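Local atomic coordinates of 2-hydroxyethylphosphonate dioxygenase (Streptomyces viridochromogenes, PDB entry 4YAR), a protein that catalyses the iron-dependent oxidative cleavage of 2-hydroxyethylphosphonate to hydroxymethylphosphonate and formate during biosynthesis of the antibiotic phosphinothricin tripeptide. Residues A[231-244]-A[279-291]. The protein carries 1 engineered substitution. Numbering follows the deposited sequence.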
loop_
_atom_site.group_PDB
_atom_site.type_symbol
_atom_site.label_atom_id
_atom_site.label_comp_id
_atom_site.label_asym_id
_atom_site.label_seq_id
_atom_site.Cartn_x
_atom_site.Cartn_y
_atom_site.Cartn_z
ATOM N N ALA A 231 -6.823 13.061 21.038
ATOM C CA ALA A 231 -7.287 11.953 21.844
ATOM C C ALA A 231 -8.680 12.340 22.343
ATOM O O ALA A 231 -9.562 11.507 22.393
ATOM C CB ALA A 231 -6.325 11.629 22.985
ATOM N N GLY A 232 -8.872 13.579 22.742
ATOM C CA GLY A 232 -10.176 13.960 23.302
ATOM C C GLY A 232 -11.306 13.952 22.339
ATOM O O GLY A 232 -12.436 13.558 22.693
ATOM N N SER A 233 -11.045 14.422 21.124
ATOM C CA SER A 233 -12.141 14.561 20.124
ATOM C C SER A 233 -12.538 13.184 19.709
ATOM O O SER A 233 -13.736 12.906 19.591
ATOM C CB SER A 233 -11.772 15.393 18.896
ATOM O OG SER A 233 -10.750 14.800 18.143
ATOM N N VAL A 234 -11.544 12.318 19.446
ATOM C CA VAL A 234 -11.839 10.933 19.155
ATOM C C VAL A 234 -12.562 10.223 20.332
ATOM O O VAL A 234 -13.586 9.529 20.127
ATOM C CB VAL A 234 -10.594 10.158 18.649
ATOM C CG1 VAL A 234 -10.980 8.709 18.325
ATOM C CG2 VAL A 234 -10.011 10.806 17.398
ATOM N N LEU A 235 -12.063 10.363 21.559
ATOM C CA LEU A 235 -12.679 9.684 22.677
ATOM C C LEU A 235 -14.154 10.116 22.800
ATOM O O LEU A 235 -15.035 9.319 23.066
ATOM C CB LEU A 235 -11.941 10.007 23.991
ATOM C CG LEU A 235 -12.608 9.445 25.226
ATOM C CD1 LEU A 235 -12.726 7.934 25.255
ATOM C CD2 LEU A 235 -11.956 9.890 26.550
ATOM N N ASP A 236 -14.442 11.370 22.566
ATOM C CA ASP A 236 -15.826 11.837 22.751
ATOM C C ASP A 236 -16.766 11.224 21.705
ATOM O O ASP A 236 -17.925 10.985 21.984
ATOM C CB ASP A 236 -15.915 13.354 22.625
ATOM C CG ASP A 236 -15.467 14.071 23.860
ATOM O OD1 ASP A 236 -15.460 13.515 24.924
ATOM O OD2 ASP A 236 -15.107 15.242 23.722
ATOM N N LEU A 237 -16.233 10.927 20.551
ATOM C CA LEU A 237 -17.059 10.228 19.527
ATOM C C LEU A 237 -17.241 8.753 19.997
ATOM O O LEU A 237 -18.322 8.173 19.846
ATOM C CB LEU A 237 -16.401 10.303 18.201
ATOM C CG LEU A 237 -16.395 11.716 17.602
ATOM C CD1 LEU A 237 -15.471 11.774 16.373
ATOM C CD2 LEU A 237 -17.836 12.133 17.286
ATOM N N PHE A 238 -16.183 8.146 20.555
ATOM C CA PHE A 238 -16.326 6.796 21.110
ATOM C C PHE A 238 -17.353 6.739 22.259
ATOM O O PHE A 238 -18.133 5.771 22.398
ATOM C CB PHE A 238 -15.059 6.244 21.634
ATOM C CG PHE A 238 -13.996 5.979 20.604
ATOM C CD1 PHE A 238 -14.223 6.067 19.237
ATOM C CD2 PHE A 238 -12.796 5.503 21.033
ATOM C CE1 PHE A 238 -13.213 5.808 18.340
ATOM C CE2 PHE A 238 -11.778 5.223 20.146
ATOM C CZ PHE A 238 -12.025 5.306 18.786
ATOM N N LEU A 239 -17.373 7.766 23.088
ATOM C CA LEU A 239 -18.284 7.735 24.221
ATOM C C LEU A 239 -19.740 7.935 23.756
ATOM O O LEU A 239 -20.623 7.189 24.209
ATOM C CB LEU A 239 -17.854 8.767 25.287
ATOM C CG LEU A 239 -16.486 8.531 25.884
ATOM C CD1 LEU A 239 -16.227 9.615 26.991
ATOM C CD2 LEU A 239 -16.298 7.144 26.383
ATOM N N ALA A 240 -19.976 8.928 22.904
ATOM C CA ALA A 240 -21.295 9.126 22.254
ATOM C C ALA A 240 -21.838 7.895 21.583
ATOM O O ALA A 240 -23.034 7.539 21.705
ATOM C CB ALA A 240 -21.245 10.299 21.300
ATOM N N ARG A 241 -20.925 7.144 20.945
ATOM C CA ARG A 241 -21.289 5.922 20.352
ATOM C C ARG A 241 -21.937 4.972 21.327
ATOM O O ARG A 241 -22.849 4.242 20.957
ATOM C CB ARG A 241 -20.089 5.245 19.674
ATOM C CG ARG A 241 -20.439 4.013 18.892
ATOM C CD ARG A 241 -20.569 4.302 17.442
ATOM N NE ARG A 241 -20.684 3.109 16.579
ATOM C CZ ARG A 241 -21.737 2.838 15.815
ATOM N NH1 ARG A 241 -22.850 3.556 15.929
ATOM N NH2 ARG A 241 -21.728 1.798 15.008
ATOM N N ARG A 242 -21.417 4.933 22.535
ATOM C CA ARG A 242 -21.832 4.065 23.596
ATOM C C ARG A 242 -22.800 4.682 24.576
ATOM O O ARG A 242 -23.019 4.129 25.641
ATOM C CB ARG A 242 -20.609 3.606 24.362
ATOM C CG ARG A 242 -19.633 2.795 23.475
ATOM C CD ARG A 242 -18.223 2.719 23.960
ATOM N NE ARG A 242 -17.497 1.763 23.099
ATOM C CZ ARG A 242 -17.041 2.027 21.883
ATOM N NH1 ARG A 242 -17.145 3.230 21.370
ATOM N NH2 ARG A 242 -16.440 1.060 21.193
ATOM N N ALA A 243 -23.399 5.794 24.200
ATOM C CA ALA A 243 -24.381 6.528 25.026
ATOM C C ALA A 243 -23.801 6.828 26.392
ATOM O O ALA A 243 -24.463 6.696 27.448
ATOM C CB ALA A 243 -25.676 5.747 25.131
ATOM N N HIS A 244 -22.552 7.248 26.330
ATOM C CA HIS A 244 -21.796 7.704 27.520
ATOM C C HIS A 244 -21.368 9.139 27.390
ATOM O O HIS A 244 -21.153 9.662 26.288
ATOM C CB HIS A 244 -20.558 6.815 27.766
ATOM C CG HIS A 244 -20.772 5.661 28.690
ATOM N ND1 HIS A 244 -20.721 4.349 28.268
ATOM C CD2 HIS A 244 -20.938 5.599 30.039
ATOM C CE1 HIS A 244 -20.925 3.535 29.284
ATOM N NE2 HIS A 244 -21.027 4.268 30.372
ATOM N N LEU A 279 -10.072 2.762 30.733
ATOM C CA LEU A 279 -11.318 3.155 30.080
ATOM C C LEU A 279 -11.710 2.250 28.919
ATOM O O LEU A 279 -12.879 1.826 28.791
ATOM C CB LEU A 279 -11.218 4.579 29.542
ATOM C CG LEU A 279 -12.173 5.584 30.139
ATOM C CD1 LEU A 279 -11.649 6.046 31.486
ATOM C CD2 LEU A 279 -12.257 6.769 29.205
ATOM N N GLY A 280 -10.729 1.907 28.075
ATOM C CA GLY A 280 -11.033 1.006 26.950
ATOM C C GLY A 280 -11.514 -0.352 27.372
ATOM O O GLY A 280 -12.398 -0.942 26.724
ATOM N N ARG A 281 -10.890 -0.903 28.384
ATOM C CA ARG A 281 -11.311 -2.234 28.922
ATOM C C ARG A 281 -12.743 -2.153 29.390
ATOM O O ARG A 281 -13.552 -3.048 29.124
ATOM C CB ARG A 281 -10.482 -2.675 30.175
ATOM C CG ARG A 281 -9.082 -3.174 29.886
ATOM C CD ARG A 281 -8.510 -4.002 31.055
ATOM N NE ARG A 281 -7.054 -4.126 30.940
ATOM C CZ ARG A 281 -6.146 -3.288 31.451
ATOM N NH1 ARG A 281 -6.498 -2.220 32.168
ATOM N NH2 ARG A 281 -4.854 -3.534 31.246
ATOM N N ALA A 282 -13.068 -1.067 30.098
ATOM C CA ALA A 282 -14.381 -0.948 30.730
ATOM C C ALA A 282 -15.491 -0.723 29.743
ATOM O O ALA A 282 -16.584 -1.235 29.950
ATOM C CB ALA A 282 -14.381 0.173 31.739
ATOM N N LEU A 283 -15.232 0.080 28.716
ATOM C CA LEU A 283 -16.235 0.492 27.694
ATOM C C LEU A 283 -16.232 -0.259 26.379
ATOM O O LEU A 283 -17.162 -0.130 25.539
ATOM C CB LEU A 283 -16.050 1.978 27.404
ATOM C CG LEU A 283 -16.330 2.976 28.547
ATOM C CD1 LEU A 283 -17.178 4.089 27.927
ATOM C CD2 LEU A 283 -17.117 2.430 29.715
ATOM N N GLY A 284 -15.200 -1.081 26.177
ATOM C CA GLY A 284 -15.170 -1.926 24.992
ATOM C C GLY A 284 -14.559 -1.235 23.774
ATOM O O GLY A 284 -15.110 -1.338 22.669
ATOM N N PHE A 285 -13.449 -0.530 23.941
ATOM C CA PHE A 285 -12.717 0.019 22.817
ATOM C C PHE A 285 -11.208 -0.177 22.946
ATOM O O PHE A 285 -10.710 -0.503 24.021
ATOM C CB PHE A 285 -13.084 1.521 22.551
ATOM C CG PHE A 285 -12.645 2.469 23.600
ATOM C CD1 PHE A 285 -11.345 2.946 23.635
ATOM C CD2 PHE A 285 -13.576 3.004 24.507
ATOM C CE1 PHE A 285 -10.950 3.845 24.609
ATOM C CE2 PHE A 285 -13.170 3.912 25.456
ATOM C CZ PHE A 285 -11.880 4.320 25.528
ATOM N N ASP A 286 -10.508 0.027 21.837
ATOM C CA ASP A 286 -9.046 -0.132 21.779
ATOM C C ASP A 286 -8.353 1.220 21.983
ATOM O O ASP A 286 -8.433 2.138 21.170
ATOM C CB ASP A 286 -8.693 -0.727 20.434
ATOM C CG ASP A 286 -7.215 -1.086 20.319
ATOM O OD1 ASP A 286 -6.325 -0.648 21.096
ATOM O OD2 ASP A 286 -6.948 -1.893 19.424
ATOM N N TYR A 287 -7.697 1.352 23.140
ATOM C CA TYR A 287 -7.061 2.568 23.496
ATOM C C TYR A 287 -5.957 2.998 22.535
ATOM O O TYR A 287 -5.646 4.173 22.454
ATOM C CB TYR A 287 -6.463 2.459 24.960
ATOM C CG TYR A 287 -5.178 1.629 24.998
ATOM C CD1 TYR A 287 -5.206 0.215 24.948
ATOM C CD2 TYR A 287 -3.923 2.250 24.945
ATOM C CE1 TYR A 287 -4.030 -0.515 24.946
ATOM C CE2 TYR A 287 -2.723 1.493 24.891
ATOM C CZ TYR A 287 -2.782 0.143 24.929
ATOM O OH TYR A 287 -1.613 -0.594 24.812
ATOM N N ARG A 288 -5.389 2.058 21.789
ATOM C CA ARG A 288 -4.234 2.394 20.951
ATOM C C ARG A 288 -4.482 3.504 19.895
ATOM O O ARG A 288 -3.591 4.303 19.572
ATOM C CB ARG A 288 -3.607 1.115 20.376
ATOM C CG ARG A 288 -3.110 0.185 21.403
ATOM C CD ARG A 288 -2.653 -1.162 20.873
ATOM N NE ARG A 288 -3.734 -1.862 20.269
ATOM C CZ ARG A 288 -3.654 -2.999 19.633
ATOM N NH1 ARG A 288 -4.759 -3.493 19.127
ATOM N NH2 ARG A 288 -2.503 -3.660 19.492
ATOM N N VAL A 289 -5.709 3.538 19.324
ATOM C CA VAL A 289 -6.056 4.511 18.374
ATOM C C VAL A 289 -6.232 5.907 18.931
ATOM O O VAL A 289 -6.366 6.852 18.151
ATOM C CB VAL A 289 -7.219 4.048 17.447
ATOM C CG1 VAL A 289 -6.988 2.629 16.961
ATOM C CG2 VAL A 289 -8.555 4.103 18.155
ATOM N N LEU A 290 -6.173 6.070 20.276
ATOM C CA LEU A 290 -6.180 7.384 20.911
ATOM C C LEU A 290 -4.769 7.947 21.190
ATOM O O LEU A 290 -4.623 9.130 21.524
ATOM C CB LEU A 290 -6.942 7.362 22.247
ATOM C CG LEU A 290 -8.363 6.870 22.193
ATOM C CD1 LEU A 290 -8.989 6.758 23.572
ATOM C CD2 LEU A 290 -9.208 7.836 21.364
ATOM N N LEU A 291 -3.738 7.149 20.967
ATOM C CA LEU A 291 -2.375 7.616 21.210
ATOM C C LEU A 291 -1.930 8.500 20.009
ATOM O O LEU A 291 -2.433 8.332 18.849
ATOM C CB LEU A 291 -1.460 6.411 21.435
ATOM C CG LEU A 291 -1.825 5.441 22.585
ATOM C CD1 LEU A 291 -0.811 4.317 22.702
ATOM C CD2 LEU A 291 -1.966 6.096 23.930
HETATM O O HOH W 1 -17.577 -1.651 21.987
#
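F238 and F285 meet between two parts of a cro/C1-type helix-turn-helix domain, where the first helix, 231-241, packs against the end of helix 270-283 and the chain that follows it. Their planes stand at 52° with centroids 5.4 Å apart, an oblique pairing. F238 CD2 lies over one face of the F285 ring, toward its rim; the opposite face is covered by G280 CA, 3.6 Å above the ring centre. With CG between its own N and carbonyl carbon (chi1 68°), F285 sets its ring between G280 CA and F238 CD2. L235 CD1 touches F285 CZ at 3.7 Å, while V289 CG2 meets the edge of F238 in plane and V234 CG1 covers one F238 face. L290 CD2 touches both V234 CG1, 3.6 Å away, and F238 CE2. Near the C-terminal end of helix 231-241, L283 CD1 reaches L239 CD2 and sits over the face of the H244 ring as a CH-pi contact.

R242, just past the helix, bonds three carbonyls. R242 NE donates to L283 O (3.1 Å, bent to 137°) and NH2 to G284 O (3.1 Å), both from above the carbonyl planes, while R242 NH1 returns to F238 O at 2.9 Å, in the guanidinium plane. F285 CB lies over one guanidinium face. A Schellman motif (H244 N to L239 O, A243 N to A240 O) ends the helix here, and positive phi at G284 turns the opposing chain. Helices 246-253 and 257-265 pack against the inner side, touching L239 and L235 respectively. A water bridges R242 NH2 and G284 O, at 2.6 Å from that oxygen.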